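Local coordinates for protein UDP-glucose 4-epimerase (Campylobacter jejuni subsp. jejuni serotype O:2, PDB 7K3P) that interconverts UDP-glucose and UDP-galactose, and probably their N-acetylated counterparts, by NAD-dependent epimerisation at C4 of the sugar, at residues Y261-G275 with I311-P325. The protein carries 2 engineered substitutions. Numbering follows the deposited sequence.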
# COMPACT_ATOMS: atom_id res chain seq x y z
N TYR A 261 -7.98 -8.11 24.39
CA TYR A 261 -8.27 -9.26 23.54
C TYR A 261 -7.00 -9.98 23.05
O TYR A 261 -6.99 -11.20 22.92
CB TYR A 261 -9.16 -8.85 22.35
CG TYR A 261 -9.21 -9.88 21.24
CD1 TYR A 261 -8.28 -9.85 20.21
CD2 TYR A 261 -10.18 -10.89 21.23
CE1 TYR A 261 -8.30 -10.78 19.20
CE2 TYR A 261 -10.21 -11.84 20.20
CZ TYR A 261 -9.26 -11.77 19.19
OH TYR A 261 -9.24 -12.67 18.15
N LEU A 262 -5.95 -9.22 22.75
CA LEU A 262 -4.71 -9.82 22.22
C LEU A 262 -3.89 -10.62 23.26
O LEU A 262 -2.88 -11.26 22.91
CB LEU A 262 -3.82 -8.77 21.53
CG LEU A 262 -4.23 -8.27 20.13
CD1 LEU A 262 -3.19 -7.31 19.55
CD2 LEU A 262 -4.44 -9.44 19.17
N LYS A 263 -4.30 -10.59 24.53
CA LYS A 263 -3.59 -11.37 25.56
C LYS A 263 -3.60 -12.87 25.27
O LYS A 263 -2.56 -13.52 25.28
CB LYS A 263 -4.17 -11.11 26.96
CG LYS A 263 -3.74 -9.78 27.58
CD LYS A 263 -4.08 -9.69 29.08
CE LYS A 263 -3.49 -10.87 29.87
NZ LYS A 263 -3.65 -10.72 31.35
N GLU A 264 -4.78 -13.42 24.97
CA GLU A 264 -4.91 -14.87 24.78
C GLU A 264 -5.39 -15.22 23.39
O GLU A 264 -5.53 -16.40 23.04
CB GLU A 264 -5.90 -15.45 25.79
CG GLU A 264 -5.88 -14.81 27.17
CD GLU A 264 -4.78 -15.38 28.04
OE1 GLU A 264 -3.98 -16.20 27.53
OE2 GLU A 264 -4.73 -15.00 29.23
N ASN A 265 -5.66 -14.19 22.59
CA ASN A 265 -6.26 -14.43 21.29
C ASN A 265 -5.37 -14.02 20.14
O ASN A 265 -4.42 -13.25 20.32
CB ASN A 265 -7.62 -13.74 21.22
CG ASN A 265 -8.59 -14.31 22.23
OD1 ASN A 265 -9.05 -15.44 22.08
ND2 ASN A 265 -8.89 -13.54 23.28
N GLU A 266 -5.66 -14.57 18.97
CA GLU A 266 -4.84 -14.33 17.79
C GLU A 266 -5.19 -13.00 17.13
O GLU A 266 -6.08 -12.28 17.59
CB GLU A 266 -4.99 -15.49 16.80
CG GLU A 266 -4.28 -16.76 17.25
CD GLU A 266 -2.76 -16.60 17.31
OE1 GLU A 266 -2.09 -16.97 16.32
OE2 GLU A 266 -2.24 -16.10 18.34
N SER A 267 -4.47 -12.67 16.06
CA SER A 267 -4.69 -11.42 15.33
C SER A 267 -6.13 -11.35 14.83
O SER A 267 -6.74 -12.39 14.54
CB SER A 267 -3.71 -11.32 14.17
OG SER A 267 -2.40 -11.09 14.66
N ASN A 268 -6.68 -10.15 14.73
CA ASN A 268 -8.06 -10.02 14.25
C ASN A 268 -8.39 -8.60 13.80
O ASN A 268 -7.64 -7.66 14.08
CB ASN A 268 -9.05 -10.45 15.35
CG ASN A 268 -10.18 -11.30 14.80
OD1 ASN A 268 -10.55 -11.19 13.63
ND2 ASN A 268 -10.72 -12.17 15.65
N VAL A 269 -9.52 -8.46 13.12
CA VAL A 269 -10.03 -7.14 12.74
C VAL A 269 -11.47 -7.00 13.25
O VAL A 269 -12.25 -7.95 13.17
CB VAL A 269 -9.92 -6.93 11.21
CG1 VAL A 269 -10.49 -8.14 10.46
CG2 VAL A 269 -10.61 -5.64 10.77
N PHE A 270 -11.80 -5.83 13.80
CA PHE A 270 -13.13 -5.61 14.36
C PHE A 270 -13.68 -4.30 13.86
O PHE A 270 -12.98 -3.27 13.87
CB PHE A 270 -13.08 -5.48 15.89
CG PHE A 270 -12.70 -6.74 16.62
CD1 PHE A 270 -13.56 -7.83 16.63
CD2 PHE A 270 -11.50 -6.82 17.32
CE1 PHE A 270 -13.22 -9.00 17.32
CE2 PHE A 270 -11.15 -7.98 18.01
CZ PHE A 270 -12.01 -9.08 18.00
N ASN A 271 -14.96 -4.31 13.47
CA ASN A 271 -15.70 -3.06 13.40
C ASN A 271 -15.95 -2.61 14.83
O ASN A 271 -16.23 -3.44 15.71
CB ASN A 271 -17.06 -3.27 12.72
CG ASN A 271 -16.94 -3.50 11.23
OD1 ASN A 271 -16.04 -2.97 10.57
ND2 ASN A 271 -17.87 -4.29 10.68
N VAL A 272 -15.91 -1.31 15.07
CA VAL A 272 -16.36 -0.76 16.34
C VAL A 272 -17.58 0.09 16.09
O VAL A 272 -17.50 1.09 15.35
CB VAL A 272 -15.29 0.09 17.03
CG1 VAL A 272 -15.76 0.47 18.44
CG2 VAL A 272 -13.95 -0.66 17.09
N GLY A 273 -18.71 -0.27 16.70
CA GLY A 273 -19.94 0.49 16.51
C GLY A 273 -21.04 0.01 17.45
O GLY A 273 -20.90 -1.04 18.10
N TYR A 274 -22.13 0.77 17.52
CA TYR A 274 -23.23 0.44 18.42
C TYR A 274 -24.15 -0.68 17.88
O TYR A 274 -25.04 -1.16 18.61
CB TYR A 274 -24.05 1.69 18.77
CG TYR A 274 -23.27 2.78 19.48
CD1 TYR A 274 -22.40 2.47 20.52
CD2 TYR A 274 -23.40 4.11 19.10
CE1 TYR A 274 -21.68 3.47 21.18
CE2 TYR A 274 -22.69 5.12 19.75
CZ TYR A 274 -21.83 4.79 20.79
OH TYR A 274 -21.13 5.78 21.43
N GLY A 275 -23.93 -1.09 16.63
CA GLY A 275 -24.74 -2.14 16.01
C GLY A 275 -26.07 -1.62 15.47
O GLY A 275 -26.91 -2.40 14.98
N ILE A 311 -24.20 1.25 8.15
CA ILE A 311 -23.68 1.18 9.52
C ILE A 311 -22.75 -0.02 9.64
O ILE A 311 -22.75 -0.91 8.78
CB ILE A 311 -24.83 1.03 10.56
CG1 ILE A 311 -25.49 -0.34 10.44
CG2 ILE A 311 -25.86 2.14 10.38
CD1 ILE A 311 -26.51 -0.61 11.56
N SER A 312 -21.96 -0.05 10.72
CA SER A 312 -21.08 -1.18 10.96
C SER A 312 -21.88 -2.32 11.56
O SER A 312 -22.78 -2.09 12.38
CB SER A 312 -19.97 -0.81 11.96
OG SER A 312 -19.16 0.27 11.51
N ASP A 313 -21.53 -3.55 11.19
CA ASP A 313 -21.97 -4.73 11.92
C ASP A 313 -21.00 -4.91 13.09
O ASP A 313 -19.83 -5.20 12.87
CB ASP A 313 -21.92 -5.94 11.00
CG ASP A 313 -22.41 -7.22 11.68
OD1 ASP A 313 -22.50 -7.28 12.93
OD2 ASP A 313 -22.69 -8.18 10.94
N ALA A 314 -21.47 -4.74 14.32
CA ALA A 314 -20.61 -4.82 15.50
C ALA A 314 -20.76 -6.12 16.29
O ALA A 314 -20.31 -6.19 17.44
CB ALA A 314 -20.83 -3.63 16.40
N SER A 315 -21.38 -7.13 15.70
CA SER A 315 -21.59 -8.39 16.42
C SER A 315 -20.26 -9.09 16.78
O SER A 315 -20.09 -9.62 17.89
CB SER A 315 -22.52 -9.31 15.62
OG SER A 315 -21.95 -9.69 14.38
N LYS A 316 -19.29 -9.06 15.86
CA LYS A 316 -17.99 -9.68 16.12
C LYS A 316 -17.29 -9.14 17.39
O LYS A 316 -16.91 -9.92 18.28
CB LYS A 316 -17.08 -9.57 14.89
CG LYS A 316 -15.80 -10.37 14.99
CD LYS A 316 -15.08 -10.41 13.64
CE LYS A 316 -13.69 -10.98 13.79
NZ LYS A 316 -12.87 -10.73 12.57
N ILE A 317 -17.15 -7.83 17.50
CA ILE A 317 -16.49 -7.25 18.66
C ILE A 317 -17.24 -7.54 19.98
O ILE A 317 -16.61 -7.77 21.01
CB ILE A 317 -16.22 -5.74 18.50
CG1 ILE A 317 -15.16 -5.28 19.52
CG2 ILE A 317 -17.51 -4.92 18.61
CD1 ILE A 317 -14.76 -3.78 19.44
N ARG A 318 -18.57 -7.53 19.95
CA ARG A 318 -19.37 -7.87 21.14
C ARG A 318 -19.10 -9.32 21.52
O ARG A 318 -18.90 -9.65 22.70
CB ARG A 318 -20.87 -7.66 20.87
CG ARG A 318 -21.33 -6.19 20.91
CD ARG A 318 -22.88 -6.08 21.01
NE ARG A 318 -23.51 -6.98 20.05
CZ ARG A 318 -23.88 -6.64 18.82
NH1 ARG A 318 -23.68 -5.40 18.38
NH2 ARG A 318 -24.44 -7.55 18.03
N ASN A 319 -19.10 -10.19 20.51
CA ASN A 319 -18.88 -11.61 20.71
C ASN A 319 -17.50 -12.00 21.28
O ASN A 319 -17.40 -12.85 22.17
CB ASN A 319 -19.16 -12.35 19.40
CG ASN A 319 -19.02 -13.85 19.53
OD1 ASN A 319 -18.49 -14.51 18.63
ND2 ASN A 319 -19.51 -14.40 20.64
N LEU A 320 -16.44 -11.36 20.78
CA LEU A 320 -15.07 -11.80 21.07
C LEU A 320 -14.31 -10.99 22.14
O LEU A 320 -13.24 -11.40 22.60
CB LEU A 320 -14.25 -11.86 19.78
CG LEU A 320 -14.27 -13.17 18.99
CD1 LEU A 320 -15.62 -13.82 19.08
CD2 LEU A 320 -13.87 -12.94 17.52
N THR A 321 -14.87 -9.86 22.56
CA THR A 321 -14.19 -9.01 23.52
C THR A 321 -15.11 -8.55 24.65
O THR A 321 -16.31 -8.81 24.65
CB THR A 321 -13.59 -7.76 22.84
OG1 THR A 321 -14.57 -6.71 22.79
CG2 THR A 321 -13.12 -8.11 21.43
N SER A 322 -14.53 -7.82 25.59
CA SER A 322 -15.26 -7.34 26.75
C SER A 322 -15.75 -5.92 26.51
O SER A 322 -16.19 -5.26 27.45
CB SER A 322 -14.33 -7.33 27.96
OG SER A 322 -13.29 -6.38 27.75
N TRP A 323 -15.65 -5.43 25.27
CA TRP A 323 -16.03 -4.04 25.00
C TRP A 323 -17.53 -3.81 25.24
O TRP A 323 -18.37 -4.51 24.67
CB TRP A 323 -15.66 -3.61 23.58
CG TRP A 323 -16.01 -2.18 23.32
CD1 TRP A 323 -15.51 -1.08 23.97
CD2 TRP A 323 -16.94 -1.68 22.36
NE1 TRP A 323 -16.08 0.06 23.48
CE2 TRP A 323 -16.97 -0.28 22.46
CE3 TRP A 323 -17.78 -2.29 21.40
CZ2 TRP A 323 -17.77 0.54 21.67
CZ3 TRP A 323 -18.59 -1.49 20.61
CH2 TRP A 323 -18.57 -0.09 20.74
N GLN A 324 -17.84 -2.82 26.07
CA GLN A 324 -19.22 -2.43 26.34
C GLN A 324 -19.33 -0.92 26.33
O GLN A 324 -18.85 -0.24 27.24
CB GLN A 324 -19.69 -2.98 27.70
CG GLN A 324 -21.16 -2.67 28.01
CD GLN A 324 -21.61 -3.27 29.33
OE1 GLN A 324 -21.36 -4.46 29.59
NE2 GLN A 324 -22.24 -2.46 30.18
N PRO A 325 -19.96 -0.37 25.28
CA PRO A 325 -20.06 1.08 25.18
C PRO A 325 -20.98 1.58 26.27
O PRO A 325 -21.86 0.85 26.73
CB PRO A 325 -20.71 1.30 23.80
CG PRO A 325 -21.36 -0.01 23.45
CD PRO A 325 -20.49 -1.06 24.09
O HOH W 1 -16.50 0.12 10.29
O HOH W 2 -17.43 -5.91 15.31
O HOH W 3 -18.63 2.20 13.16
O HOH W 4 -22.09 -2.93 19.49
O HOH W 5 -22.67 -0.25 14.34
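Lys316 reaches out of helix 315-320 to the edge strand 268-271, where its NZ donates to Asn268 OD1 (2.6 Å) and to Val269 O (2.9 Å). CG stands anti to the backbone N (chi1 -171°) and the chain beyond is extended, which takes CG past the edge of the Phe270 ring and NZ on to the strand. NZ meets Asn268 OD1 from above its carbonyl plane but lies in that of Val269. Asn268 ND2 in turn donates to Tyr261 OH. Farther along, Asn271 ND2 gives a fairly straight bond to Asp313 O (3.1 Å, 164°), while its OD1 is engaged by Tyr142. Waters bridge Gly273 O to Arg318 NH1, and Gly275 N to Ser312 O.

Apolar side chains of the helix and of the segment after it pack against those of the strand and its flanks. Ile317 CG1 lies over one face of Phe270, and Thr321 CG2 makes an off-centre CH-pi contact with the same ring. The Phe270 rim points into the face of Tyr261, its CZ 3.9 Å above that plane. Val272 CG1 sits on the Trp323 six-membered ring, 3.9 Å from the centroid, and Pro325 CB abuts the Tyr274 edge.

Helix 315-320 thus packs against the outermost strand of the Rossmann-type parallel sheet; the axes of 315-320 and 268-271 come within 7.1 Å at their closest. Strand 184-189 pairs with that strand, and helix 248-261 borders Val272 and Trp323.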